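Local coordinates for uncharacterized protein (Starkeya novella, PDB 5I20), which exports a broad range of amino acids, including threonine, methionine, lysine and glutamate, across the bacterial inner membrane through a large central substrate-binding cavity, at residues G10-L22 with L243-L255; L126-A138 with S264-G276. One frame throughout, in Å; residues are numbered along the deposited sequence.

Contact 1 of 2, residues G10-L22 with L243-L255. With OLC ((2R)-2,3-dihydroxypropyl (9Z)-octadec-9-enoate), chain G; OLC ((2R)-2,3-dihydroxypropyl (9Z)-octadec-9-enoate), chain J.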
loop_
_atom_site.group_PDB
_atom_site.type_symbol
_atom_site.label_atom_id
_atom_site.label_comp_id
_atom_site.label_asym_id
_atom_site.label_seq_id
_atom_site.Cartn_x
_atom_site.Cartn_y
_atom_site.Cartn_z
ATOM N N GLY A 10 7.125 9.979 -3.125
ATOM C CA GLY A 10 6.089 8.960 -3.112
ATOM C C GLY A 10 6.653 7.558 -3.233
ATOM O O GLY A 10 6.110 6.600 -2.670
ATOM N N PHE A 11 7.760 7.434 -3.960
ATOM C CA PHE A 11 8.377 6.132 -4.177
ATOM C C PHE A 11 8.981 5.569 -2.893
ATOM O O PHE A 11 9.247 4.368 -2.801
ATOM C CB PHE A 11 9.447 6.215 -5.267
ATOM C CG PHE A 11 10.035 4.883 -5.628
ATOM C CD1 PHE A 11 9.265 3.924 -6.265
ATOM C CD2 PHE A 11 11.351 4.581 -5.323
ATOM C CE1 PHE A 11 9.796 2.690 -6.596
ATOM C CE2 PHE A 11 11.888 3.348 -5.652
ATOM C CZ PHE A 11 11.108 2.402 -6.290
ATOM N N THR A 12 9.196 6.428 -1.902
ATOM C CA THR A 12 9.722 5.963 -0.626
ATOM C C THR A 12 8.658 5.163 0.131
ATOM O O THR A 12 8.991 4.268 0.908
ATOM C CB THR A 12 10.234 7.131 0.250
ATOM O OG1 THR A 12 9.169 8.045 0.530
ATOM C CG2 THR A 12 11.365 7.873 -0.457
ATOM N N ALA A 13 7.384 5.473 -0.105
ATOM C CA ALA A 13 6.291 4.687 0.470
ATOM C C ALA A 13 6.321 3.264 -0.074
ATOM O O ALA A 13 6.121 2.297 0.664
ATOM C CB ALA A 13 4.945 5.334 0.176
ATOM N N ILE A 14 6.570 3.152 -1.374
ATOM C CA ILE A 14 6.682 1.862 -2.040
ATOM C C ILE A 14 7.869 1.070 -1.495
ATOM O O ILE A 14 7.794 -0.150 -1.338
ATOM C CB ILE A 14 6.821 2.040 -3.563
ATOM C CG1 ILE A 14 5.611 2.803 -4.107
ATOM C CG2 ILE A 14 6.975 0.696 -4.255
ATOM C CD1 ILE A 14 5.781 3.304 -5.532
ATOM N N LEU A 15 8.962 1.770 -1.203
ATOM C CA LEU A 15 10.129 1.140 -0.594
ATOM C C LEU A 15 9.810 0.626 0.807
ATOM O O LEU A 15 10.191 -0.483 1.167
ATOM C CB LEU A 15 11.303 2.118 -0.535
ATOM C CG LEU A 15 11.907 2.537 -1.875
ATOM C CD1 LEU A 15 13.017 3.556 -1.669
ATOM C CD2 LEU A 15 12.422 1.321 -2.630
ATOM N N LEU A 16 9.100 1.434 1.590
ATOM C CA LEU A 16 8.768 1.062 2.963
ATOM C C LEU A 16 7.749 -0.077 3.010
ATOM O O LEU A 16 7.820 -0.939 3.884
ATOM C CB LEU A 16 8.249 2.279 3.738
ATOM C CG LEU A 16 9.309 3.317 4.131
ATOM C CD1 LEU A 16 8.661 4.594 4.637
ATOM C CD2 LEU A 16 10.261 2.752 5.182
ATOM N N TRP A 17 6.814 -0.091 2.065
ATOM C CA TRP A 17 5.818 -1.158 2.001
ATOM C C TRP A 17 6.435 -2.470 1.522
ATOM O O TRP A 17 5.871 -3.541 1.732
ATOM C CB TRP A 17 4.653 -0.751 1.096
ATOM C CG TRP A 17 3.842 0.374 1.665
ATOM C CD1 TRP A 17 3.662 0.667 2.986
ATOM C CD2 TRP A 17 3.119 1.370 0.930
ATOM N NE1 TRP A 17 2.862 1.777 3.120
ATOM C CE2 TRP A 17 2.518 2.230 1.873
ATOM C CE3 TRP A 17 2.921 1.617 -0.433
ATOM C CZ2 TRP A 17 1.733 3.319 1.497
ATOM C CZ3 TRP A 17 2.138 2.696 -0.804
ATOM C CH2 TRP A 17 1.555 3.534 0.159
ATOM N N SER A 18 7.600 -2.380 0.890
ATOM C CA SER A 18 8.324 -3.567 0.445
ATOM C C SER A 18 8.885 -4.366 1.622
ATOM O O SER A 18 9.180 -5.555 1.483
ATOM C CB SER A 18 9.462 -3.178 -0.506
ATOM O OG SER A 18 8.979 -2.465 -1.632
ATOM N N THR A 19 9.035 -3.716 2.776
ATOM C CA THR A 19 9.627 -4.369 3.948
ATOM C C THR A 19 8.599 -5.101 4.816
ATOM O O THR A 19 8.959 -5.706 5.825
ATOM C CB THR A 19 10.379 -3.356 4.850
ATOM O OG1 THR A 19 9.436 -2.505 5.519
ATOM C CG2 THR A 19 11.344 -2.507 4.035
ATOM N N LEU A 20 7.329 -5.046 4.422
ATOM C CA LEU A 20 6.241 -5.629 5.209
ATOM C C LEU A 20 6.401 -7.122 5.477
ATOM O O LEU A 20 6.233 -7.577 6.611
ATOM C CB LEU A 20 4.900 -5.388 4.512
ATOM C CG LEU A 20 4.322 -3.981 4.648
ATOM C CD1 LEU A 20 3.014 -3.858 3.883
ATOM C CD2 LEU A 20 4.128 -3.640 6.114
ATOM N N ALA A 21 6.720 -7.881 4.431
ATOM C CA ALA A 21 6.839 -9.333 4.542
ATOM C C ALA A 21 7.975 -9.738 5.480
ATOM O O ALA A 21 7.964 -10.828 6.045
ATOM C CB ALA A 21 7.044 -9.952 3.169
ATOM N N LEU A 22 8.950 -8.852 5.643
ATOM C CA LEU A 22 10.101 -9.120 6.494
ATOM C C LEU A 22 9.716 -9.094 7.971
ATOM O O LEU A 22 10.244 -9.863 8.772
ATOM C CB LEU A 22 11.211 -8.103 6.221
ATOM C CG LEU A 22 12.625 -8.639 5.985
ATOM C CD1 LEU A 22 13.600 -7.488 5.779
ATOM C CD2 LEU A 22 13.080 -9.530 7.130
ATOM N N LEU A 243 4.950 2.301 -10.632
ATOM C CA LEU A 243 6.076 1.972 -9.763
ATOM C C LEU A 243 5.678 1.131 -8.554
ATOM O O LEU A 243 6.527 0.487 -7.941
ATOM C CB LEU A 243 6.765 3.251 -9.292
ATOM C CG LEU A 243 7.444 4.074 -10.386
ATOM C CD1 LEU A 243 7.972 5.381 -9.823
ATOM C CD2 LEU A 243 8.559 3.275 -11.050
ATOM N N SER A 244 4.396 1.133 -8.206
ATOM C CA SER A 244 3.937 0.369 -7.048
ATOM C C SER A 244 4.126 -1.143 -7.229
ATOM O O SER A 244 4.290 -1.862 -6.248
ATOM C CB SER A 244 2.472 0.693 -6.746
ATOM O OG SER A 244 2.354 1.999 -6.203
ATOM N N TYR A 245 4.138 -1.627 -8.471
ATOM C CA TYR A 245 4.426 -3.046 -8.705
ATOM C C TYR A 245 5.890 -3.404 -8.430
ATOM O O TYR A 245 6.296 -4.547 -8.617
ATOM C CB TYR A 245 4.057 -3.458 -10.133
ATOM C CG TYR A 245 2.575 -3.658 -10.327
ATOM C CD1 TYR A 245 1.862 -4.535 -9.517
ATOM C CD2 TYR A 245 1.881 -2.948 -11.298
ATOM C CE1 TYR A 245 0.504 -4.711 -9.680
ATOM C CE2 TYR A 245 0.524 -3.114 -11.468
ATOM C CZ TYR A 245 -0.162 -3.997 -10.656
ATOM O OH TYR A 245 -1.517 -4.166 -10.822
ATOM N N ALA A 246 6.687 -2.436 -7.991
ATOM C CA ALA A 246 8.044 -2.745 -7.566
ATOM C C ALA A 246 8.030 -3.370 -6.174
ATOM O O ALA A 246 8.944 -4.107 -5.812
ATOM C CB ALA A 246 8.916 -1.501 -7.582
ATOM N N ALA A 247 6.983 -3.082 -5.405
ATOM C CA ALA A 247 6.894 -3.554 -4.023
ATOM C C ALA A 247 6.936 -5.084 -3.887
ATOM O O ALA A 247 7.676 -5.589 -3.046
ATOM C CB ALA A 247 5.638 -2.995 -3.349
ATOM N N PRO A 248 6.156 -5.830 -4.701
ATOM C CA PRO A 248 6.277 -7.291 -4.578
ATOM C C PRO A 248 7.663 -7.819 -4.938
ATOM O O PRO A 248 8.149 -8.747 -4.293
ATOM C CB PRO A 248 5.233 -7.815 -5.569
ATOM C CG PRO A 248 4.235 -6.714 -5.673
ATOM C CD PRO A 248 5.046 -5.458 -5.598
ATOM N N VAL A 249 8.290 -7.232 -5.953
ATOM C CA VAL A 249 9.622 -7.657 -6.376
ATOM C C VAL A 249 10.675 -7.311 -5.331
ATOM O O VAL A 249 11.501 -8.148 -4.966
ATOM C CB VAL A 249 10.018 -7.014 -7.721
ATOM C CG1 VAL A 249 11.459 -7.356 -8.068
ATOM C CG2 VAL A 249 9.079 -7.470 -8.821
ATOM N N LEU A 250 10.647 -6.072 -4.855
ATOM C CA LEU A 250 11.586 -5.634 -3.835
ATOM C C LEU A 250 11.379 -6.426 -2.547
ATOM O O LEU A 250 12.338 -6.742 -1.846
ATOM C CB LEU A 250 11.438 -4.132 -3.576
ATOM C CG LEU A 250 11.974 -3.214 -4.680
ATOM C CD1 LEU A 250 11.604 -1.767 -4.412
ATOM C CD2 LEU A 250 13.485 -3.361 -4.816
ATOM N N SER A 251 10.123 -6.754 -2.252
ATOM C CA SER A 251 9.793 -7.540 -1.066
ATOM C C SER A 251 10.470 -8.905 -1.110
ATOM O O SER A 251 11.083 -9.338 -0.135
ATOM C CB SER A 251 8.277 -7.706 -0.937
ATOM O OG SER A 251 7.927 -8.405 0.244
ATOM N N THR A 252 10.367 -9.572 -2.255
ATOM C CA THR A 252 10.985 -10.879 -2.439
ATOM C C THR A 252 12.508 -10.783 -2.410
ATOM O O THR A 252 13.178 -11.647 -1.842
ATOM C CB THR A 252 10.540 -11.525 -3.762
ATOM O OG1 THR A 252 9.109 -11.578 -3.809
ATOM C CG2 THR A 252 11.103 -12.930 -3.888
ATOM N N LEU A 253 13.051 -9.733 -3.021
ATOM C CA LEU A 253 14.494 -9.497 -2.993
ATOM C C LEU A 253 15.007 -9.340 -1.561
ATOM O O LEU A 253 16.116 -9.769 -1.244
ATOM C CB LEU A 253 14.861 -8.257 -3.816
ATOM C CG LEU A 253 14.799 -8.361 -5.344
ATOM C CD1 LEU A 253 15.036 -7.001 -5.988
ATOM C CD2 LEU A 253 15.812 -9.371 -5.853
ATOM N N LEU A 254 14.201 -8.728 -0.699
ATOM C CA LEU A 254 14.586 -8.538 0.697
ATOM C C LEU A 254 14.661 -9.869 1.426
ATOM O O LEU A 254 15.610 -10.127 2.165
ATOM C CB LEU A 254 13.609 -7.605 1.412
ATOM C CG LEU A 254 13.831 -6.104 1.222
ATOM C CD1 LEU A 254 12.755 -5.312 1.951
ATOM C CD2 LEU A 254 15.217 -5.707 1.710
ATOM N N LEU A 255 13.653 -10.709 1.212
ATOM C CA LEU A 255 13.603 -12.031 1.822
ATOM C C LEU A 255 14.756 -12.914 1.351
ATOM O O LEU A 255 15.315 -13.682 2.137
ATOM C CB LEU A 255 12.266 -12.709 1.515
ATOM C CG LEU A 255 11.015 -12.002 2.039
ATOM C CD1 LEU A 255 9.769 -12.782 1.665
ATOM C CD2 LEU A 255 11.102 -11.812 3.546
HETATM C C10 OLC G . -0.956 -0.512 0.064
HETATM C C9 OLC G . -0.108 0.080 1.136
HETATM C C11 OLC G . -2.254 -1.142 0.430
HETATM C C8 OLC G . -0.550 0.016 2.557
HETATM C C16 OLC G . -1.348 -6.098 0.015
HETATM C C12 OLC G . -2.576 -2.231 -0.535
HETATM C C7 OLC G . 0.173 -1.070 3.280
HETATM C C15 OLC G . -2.620 -5.516 0.537
HETATM C C13 OLC G . -3.435 -3.250 0.136
HETATM C C6 OLC G . -0.252 -1.088 4.711
HETATM C C14 OLC G . -3.205 -4.589 -0.476
HETATM C C5 OLC G . -0.826 -2.422 5.048
HETATM C C4 OLC G . -0.875 -2.595 6.530
HETATM C C3 OLC G . -1.258 -4.000 6.860
HETATM C C2 OLC G . -1.106 -4.225 8.326
HETATM C C10 OLC J . 12.984 4.471 2.485
HETATM C C9 OLC J . 12.619 5.913 2.609
HETATM C C11 OLC J . 13.451 3.724 3.688
HETATM C C8 OLC J . 12.630 6.557 3.955
HETATM C C7 OLC J . 13.112 7.964 3.834
HETATM C C6 OLC J . 12.099 8.791 3.118
HETATM C C5 OLC J . 11.869 10.051 3.880
HETATM C C4 OLC J . 12.038 11.232 2.984
HETATM C C3 OLC J . 11.231 12.364 3.524
HETATM C C2 OLC J . 11.766 13.657 3.010
HETATM C C1 OLC J . 10.718 14.711 3.128
HETATM O O19 OLC J . 10.802 15.848 2.360
HETATM O O20 OLC J . 9.757 14.540 3.866
#

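Contact 2 of 2, residues L126-A138 with S264-G276. With OLC ((2R)-2,3-dihydroxypropyl (9Z)-octadec-9-enoate), chain I.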
loop_
_atom_site.group_PDB
_atom_site.type_symbol
_atom_site.label_atom_id
_atom_site.label_comp_id
_atom_site.label_asym_id
_atom_site.label_seq_id
_atom_site.Cartn_x
_atom_site.Cartn_y
_atom_site.Cartn_z
ATOM N N LEU A 126 0.572 -2.912 -16.777
ATOM C CA LEU A 126 0.219 -4.276 -17.150
ATOM C C LEU A 126 1.424 -5.209 -17.044
ATOM O O LEU A 126 1.282 -6.375 -16.674
ATOM C CB LEU A 126 -0.366 -4.313 -18.564
ATOM C CG LEU A 126 -1.748 -3.661 -18.670
ATOM C CD1 LEU A 126 -2.172 -3.487 -20.125
ATOM C CD2 LEU A 126 -2.780 -4.462 -17.890
ATOM N N MET A 127 2.605 -4.684 -17.362
ATOM C CA MET A 127 3.845 -5.438 -17.243
ATOM C C MET A 127 4.177 -5.692 -15.776
ATOM O O MET A 127 4.661 -6.768 -15.414
ATOM C CB MET A 127 4.996 -4.693 -17.928
ATOM C CG MET A 127 4.857 -4.591 -19.440
ATOM S SD MET A 127 6.059 -3.465 -20.186
ATOM C CE MET A 127 7.601 -4.306 -19.810
ATOM N N GLY A 128 3.914 -4.692 -14.940
ATOM C CA GLY A 128 4.122 -4.820 -13.510
ATOM C C GLY A 128 3.171 -5.828 -12.894
ATOM O O GLY A 128 3.562 -6.612 -12.029
ATOM N N LEU A 129 1.916 -5.811 -13.337
ATOM C CA LEU A 129 0.945 -6.795 -12.877
ATOM C C LEU A 129 1.375 -8.184 -13.330
ATOM O O LEU A 129 1.243 -9.156 -12.588
ATOM C CB LEU A 129 -0.462 -6.479 -13.394
ATOM C CG LEU A 129 -1.533 -7.512 -13.019
ATOM C CD1 LEU A 129 -1.643 -7.659 -11.503
ATOM C CD2 LEU A 129 -2.888 -7.167 -13.626
ATOM N N ALA A 130 1.902 -8.262 -14.550
ATOM C CA ALA A 130 2.385 -9.525 -15.101
ATOM C C ALA A 130 3.499 -10.119 -14.236
ATOM O O ALA A 130 3.537 -11.329 -13.999
ATOM C CB ALA A 130 2.872 -9.325 -16.526
ATOM N N GLY A 131 4.402 -9.263 -13.769
ATOM C CA GLY A 131 5.501 -9.699 -12.928
ATOM C C GLY A 131 5.005 -10.177 -11.578
ATOM O O GLY A 131 5.523 -11.142 -11.019
ATOM N N THR A 132 3.987 -9.499 -11.060
ATOM C CA THR A 132 3.395 -9.845 -9.778
ATOM C C THR A 132 2.705 -11.205 -9.850
ATOM O O THR A 132 2.801 -12.004 -8.918
ATOM C CB THR A 132 2.392 -8.764 -9.324
ATOM O OG1 THR A 132 3.052 -7.495 -9.284
ATOM C CG2 THR A 132 1.839 -9.074 -7.945
ATOM N N VAL A 133 2.024 -11.466 -10.964
ATOM C CA VAL A 133 1.363 -12.750 -11.190
ATOM C C VAL A 133 2.366 -13.906 -11.208
ATOM O O VAL A 133 2.146 -14.946 -10.581
ATOM C CB VAL A 133 0.565 -12.750 -12.515
ATOM C CG1 VAL A 133 0.114 -14.159 -12.883
ATOM C CG2 VAL A 133 -0.628 -11.814 -12.418
ATOM N N VAL A 134 3.465 -13.721 -11.933
ATOM C CA VAL A 134 4.517 -14.733 -11.994
ATOM C C VAL A 134 5.112 -14.976 -10.611
ATOM O O VAL A 134 5.355 -16.114 -10.217
ATOM C CB VAL A 134 5.651 -14.322 -12.957
ATOM C CG1 VAL A 134 6.807 -15.310 -12.884
ATOM C CG2 VAL A 134 5.131 -14.235 -14.372
ATOM N N LEU A 135 5.329 -13.893 -9.875
ATOM C CA LEU A 135 5.991 -13.958 -8.582
ATOM C C LEU A 135 5.133 -14.665 -7.536
ATOM O O LEU A 135 5.558 -15.654 -6.941
ATOM C CB LEU A 135 6.354 -12.547 -8.110
ATOM C CG LEU A 135 7.346 -12.414 -6.957
ATOM C CD1 LEU A 135 8.610 -13.207 -7.238
ATOM C CD2 LEU A 135 7.674 -10.946 -6.740
ATOM N N LEU A 136 3.926 -14.155 -7.320
ATOM C CA LEU A 136 3.047 -14.689 -6.287
ATOM C C LEU A 136 2.622 -16.124 -6.604
ATOM O O LEU A 136 2.258 -16.883 -5.705
ATOM C CB LEU A 136 1.816 -13.790 -6.113
ATOM C CG LEU A 136 2.069 -12.329 -5.714
ATOM C CD1 LEU A 136 0.757 -11.594 -5.443
ATOM C CD2 LEU A 136 3.000 -12.227 -4.514
ATOM N N GLY A 137 2.684 -16.492 -7.881
ATOM C CA GLY A 137 2.334 -17.836 -8.303
ATOM C C GLY A 137 3.504 -18.803 -8.269
ATOM O O GLY A 137 3.353 -19.983 -8.594
ATOM N N ALA A 138 4.670 -18.310 -7.861
ATOM C CA ALA A 138 5.879 -19.130 -7.815
ATOM C C ALA A 138 5.899 -20.066 -6.608
ATOM O O ALA A 138 6.820 -20.865 -6.452
ATOM C CB ALA A 138 7.114 -18.249 -7.810
ATOM N N SER A 264 14.941 -17.354 -7.688
ATOM C CA SER A 264 14.193 -18.184 -8.630
ATOM C C SER A 264 14.054 -17.524 -9.997
ATOM O O SER A 264 14.245 -16.313 -10.137
ATOM C CB SER A 264 12.807 -18.511 -8.069
ATOM O OG SER A 264 11.993 -17.354 -8.006
ATOM N N GLY A 265 13.720 -18.327 -11.001
ATOM C CA GLY A 265 13.462 -17.814 -12.333
ATOM C C GLY A 265 12.298 -16.841 -12.334
ATOM O O GLY A 265 12.325 -15.821 -13.025
ATOM N N ALA A 266 11.277 -17.156 -11.540
ATOM C CA ALA A 266 10.093 -16.311 -11.435
ATOM C C ALA A 266 10.454 -14.925 -10.918
ATOM O O ALA A 266 9.867 -13.925 -11.326
ATOM C CB ALA A 266 9.058 -16.960 -10.526
ATOM N N LEU A 267 11.422 -14.875 -10.010
ATOM C CA LEU A 267 11.891 -13.614 -9.462
ATOM C C LEU A 267 12.648 -12.823 -10.531
ATOM O O LEU A 267 12.499 -11.605 -10.638
ATOM C CB LEU A 267 12.770 -13.872 -8.232
ATOM C CG LEU A 267 13.237 -12.694 -7.369
ATOM C CD1 LEU A 267 14.569 -12.153 -7.861
ATOM C CD2 LEU A 267 12.190 -11.586 -7.309
ATOM N N ALA A 268 13.454 -13.523 -11.324
ATOM C CA ALA A 268 14.204 -12.887 -12.402
ATOM C C ALA A 268 13.266 -12.292 -13.453
ATOM O O ALA A 268 13.461 -11.161 -13.895
ATOM C CB ALA A 268 15.162 -13.882 -13.047
ATOM N N ILE A 269 12.248 -13.057 -13.840
ATOM C CA ILE A 269 11.268 -12.606 -14.823
ATOM C C ILE A 269 10.471 -11.407 -14.306
ATOM O O ILE A 269 10.240 -10.447 -15.043
ATOM C CB ILE A 269 10.294 -13.743 -15.209
ATOM C CG1 ILE A 269 11.044 -14.871 -15.923
ATOM C CG2 ILE A 269 9.180 -13.225 -16.100
ATOM C CD1 ILE A 269 11.592 -14.481 -17.276
ATOM N N ALA A 270 10.067 -11.457 -13.040
ATOM C CA ALA A 270 9.332 -10.349 -12.430
ATOM C C ALA A 270 10.187 -9.085 -12.399
ATOM O O ALA A 270 9.699 -7.991 -12.684
ATOM C CB ALA A 270 8.874 -10.715 -11.029
ATOM N N CYS A 271 11.465 -9.250 -12.059
ATOM C CA CYS A 271 12.432 -8.154 -12.085
ATOM C C CYS A 271 12.507 -7.488 -13.455
ATOM O O CYS A 271 12.432 -6.268 -13.558
ATOM C CB CYS A 271 13.824 -8.654 -11.685
ATOM S SG CYS A 271 14.051 -8.929 -9.918
ATOM N N ALA A 272 12.664 -8.294 -14.500
ATOM C CA ALA A 272 12.746 -7.769 -15.857
ATOM C C ALA A 272 11.476 -7.007 -16.232
ATOM O O ALA A 272 11.536 -5.930 -16.823
ATOM C CB ALA A 272 12.998 -8.894 -16.847
ATOM N N LEU A 273 10.326 -7.568 -15.870
ATOM C CA LEU A 273 9.039 -6.989 -16.239
ATOM C C LEU A 273 8.785 -5.641 -15.566
ATOM O O LEU A 273 8.212 -4.739 -16.176
ATOM C CB LEU A 273 7.909 -7.965 -15.906
ATOM C CG LEU A 273 7.739 -9.113 -16.908
ATOM C CD1 LEU A 273 6.774 -10.163 -16.388
ATOM C CD2 LEU A 273 7.266 -8.577 -18.254
ATOM N N ILE A 274 9.212 -5.497 -14.316
ATOM C CA ILE A 274 8.957 -4.260 -13.587
ATOM C C ILE A 274 10.015 -3.212 -13.939
ATOM O O ILE A 274 9.738 -2.013 -13.924
ATOM C CB ILE A 274 8.896 -4.505 -12.049
ATOM C CG1 ILE A 274 7.767 -3.684 -11.414
ATOM C CG2 ILE A 274 10.232 -4.231 -11.370
ATOM C CD1 ILE A 274 8.067 -2.211 -11.270
ATOM N N VAL A 275 11.219 -3.657 -14.283
ATOM C CA VAL A 275 12.235 -2.728 -14.761
ATOM C C VAL A 275 11.827 -2.220 -16.142
ATOM O O VAL A 275 11.870 -1.018 -16.409
ATOM C CB VAL A 275 13.640 -3.370 -14.819
ATOM C CG1 VAL A 275 14.605 -2.477 -15.580
ATOM C CG2 VAL A 275 14.162 -3.626 -13.410
ATOM N N GLY A 276 11.407 -3.138 -17.006
ATOM C CA GLY A 276 10.945 -2.774 -18.331
ATOM C C GLY A 276 9.682 -1.932 -18.285
ATOM O O GLY A 276 9.517 -1.000 -19.076
HETATM C C9 OLC I . 18.517 -8.257 -9.282
HETATM C C8 OLC I . 18.576 -9.349 -10.296
HETATM C C7 OLC I . 17.381 -10.228 -10.149
HETATM C C6 OLC I . 17.747 -11.463 -9.397
HETATM C C5 OLC I . 17.466 -12.662 -10.238
HETATM C C4 OLC I . 17.755 -13.902 -9.461
HETATM C C3 OLC I . 17.172 -15.085 -10.158
HETATM C C2 OLC I . 18.258 -15.914 -10.755
#

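Contact 1 of 2, residues G10-L22 with L243-L255
Ser-18 and Ser-251 bring the backbones to 4.5 Å between CA atoms, and the axes of helix 10-17 and helix 246-255 come within 8.7 Å at a crossing angle of -43°. Such closeness suits small residues. OG of Ser-18 lies 3.4 Å from CA of Ala-247 and also meets CB of Leu-250, but its polar bond stays at home, with the carbonyl of Ile-14 as acceptor. The Ser-18 carbonyl is the polar point facing the other helix: OG of Ser-251, swung anti to its own backbone N (chi1 -177°), gives it a weak hydrogen bond of 3.4 Å, and CA of Ser-251 approaches the same oxygen. That carbonyl lies in the type I turn from Trp-17 to Leu-20, which leads into helix 20-22.

Before this turn, Ile-14 points into the one at Leu-243 to Ala-246, its CD1 3.7 Å from N of Ser-244 and its CG2 near CB of Ala-247. Phe-11 crosses Leu-243 at about a right angle and meets CB of Ala-246 with its ring edge. Past the Trp-17 to Leu-20 turn, CB of Ala-21 rests 3.4 Å from OG of Ser-251, while Leu-22 packs on Leu-254 and Leu-255.

Beside this seam, Trp-17 takes C9 of the chain G lipid over the centre of one ring face, gives NE1 to the carbonyl of Pro-220, and meets the rings of Trp-163 and Trp-228. Putting an alanine at Trp-17 would probably leave the Pro-220 carbonyl without its indole donor and open a gap under the lipid chain. Two interrupted transmembrane helices, one from each EamA-like sequence range, thus pack with their turns offset, in keeping with the inverted-repeat fold of the DMT superfamily.

Contact 2 of 2, residues L126-A138 with S264-G276
Met-127 runs out extended and then bends at its third torsion (chi3 64°), which turns CE back onto the other helix, 3.5 Å from C of Gly-276. At the other end, Leu-135 and Leu-267 both carry CG opposite the backbone N (chi1 of Leu-135 -165°), and their side chains lie next to each other, pointing the same way, with CD1 of Leu-135 3.9 Å from CD2 of Leu-267.

Between these ends the helices run almost antiparallel, at 168°, with axes 7.8 Å apart. Gly-131, having no side chain, lets the Ala-270 backbone come close: its CA is 3.9 Å from that of Ala-270, and CB of Ala-270 rests 3.4 Å from the Gly-131 carbonyl oxygen. Leu-273 drops its CB onto the Met-127 carbonyl and lays CD1 3.6 Å from N of Gly-131, brushing CB of Ala-130 as well. Toward the periplasmic end, CB of Ala-266 sits between CG1 of Val-134 and CB of Ala-138, at 3.6 Å from the latter. Ser-264 caps the start of its helix, OG accepting from N of Leu-267.

Next to this pair, the chain I lipid passes along Leu-267, Ala-268 and Cys-271. The carbonyls of Met-127 and Gly-131 that meet side-chain carbons are already engaged by amides of their own helix, so side-chain carbons of Leu-273 and Ala-270 can rest on them without taking away a polar partner. The helices are therefore joined by close apolar fit between small and branched residues rather than by polar side chains, a chemistry suited to a membrane setting.

Overall arrangement
Residues 243-255 tie the two contacts together. One side of them meets residues 10-22 in contact 1, while Tyr-245, Pro-248 and Thr-252 turn to the pair of contact 2: CD1 of Tyr-245 is 3.2 Å from OG1 of Thr-132, and the carbonyl O of Pro-248 is 3.3 Å from CD2 of Leu-135. In sequence the segments alternate: 10-22, 126-138, 243-255, 264-276, the last on the helix right after helix 246-258. The centres of contact 1 and contact 2 are about 13 Å apart. The centre of contact 1 lies about 9 Å from the centre of the chain and that of contact 2 about 18 Å, so contact 1 is probably the nearer to the central substrate-binding cavity.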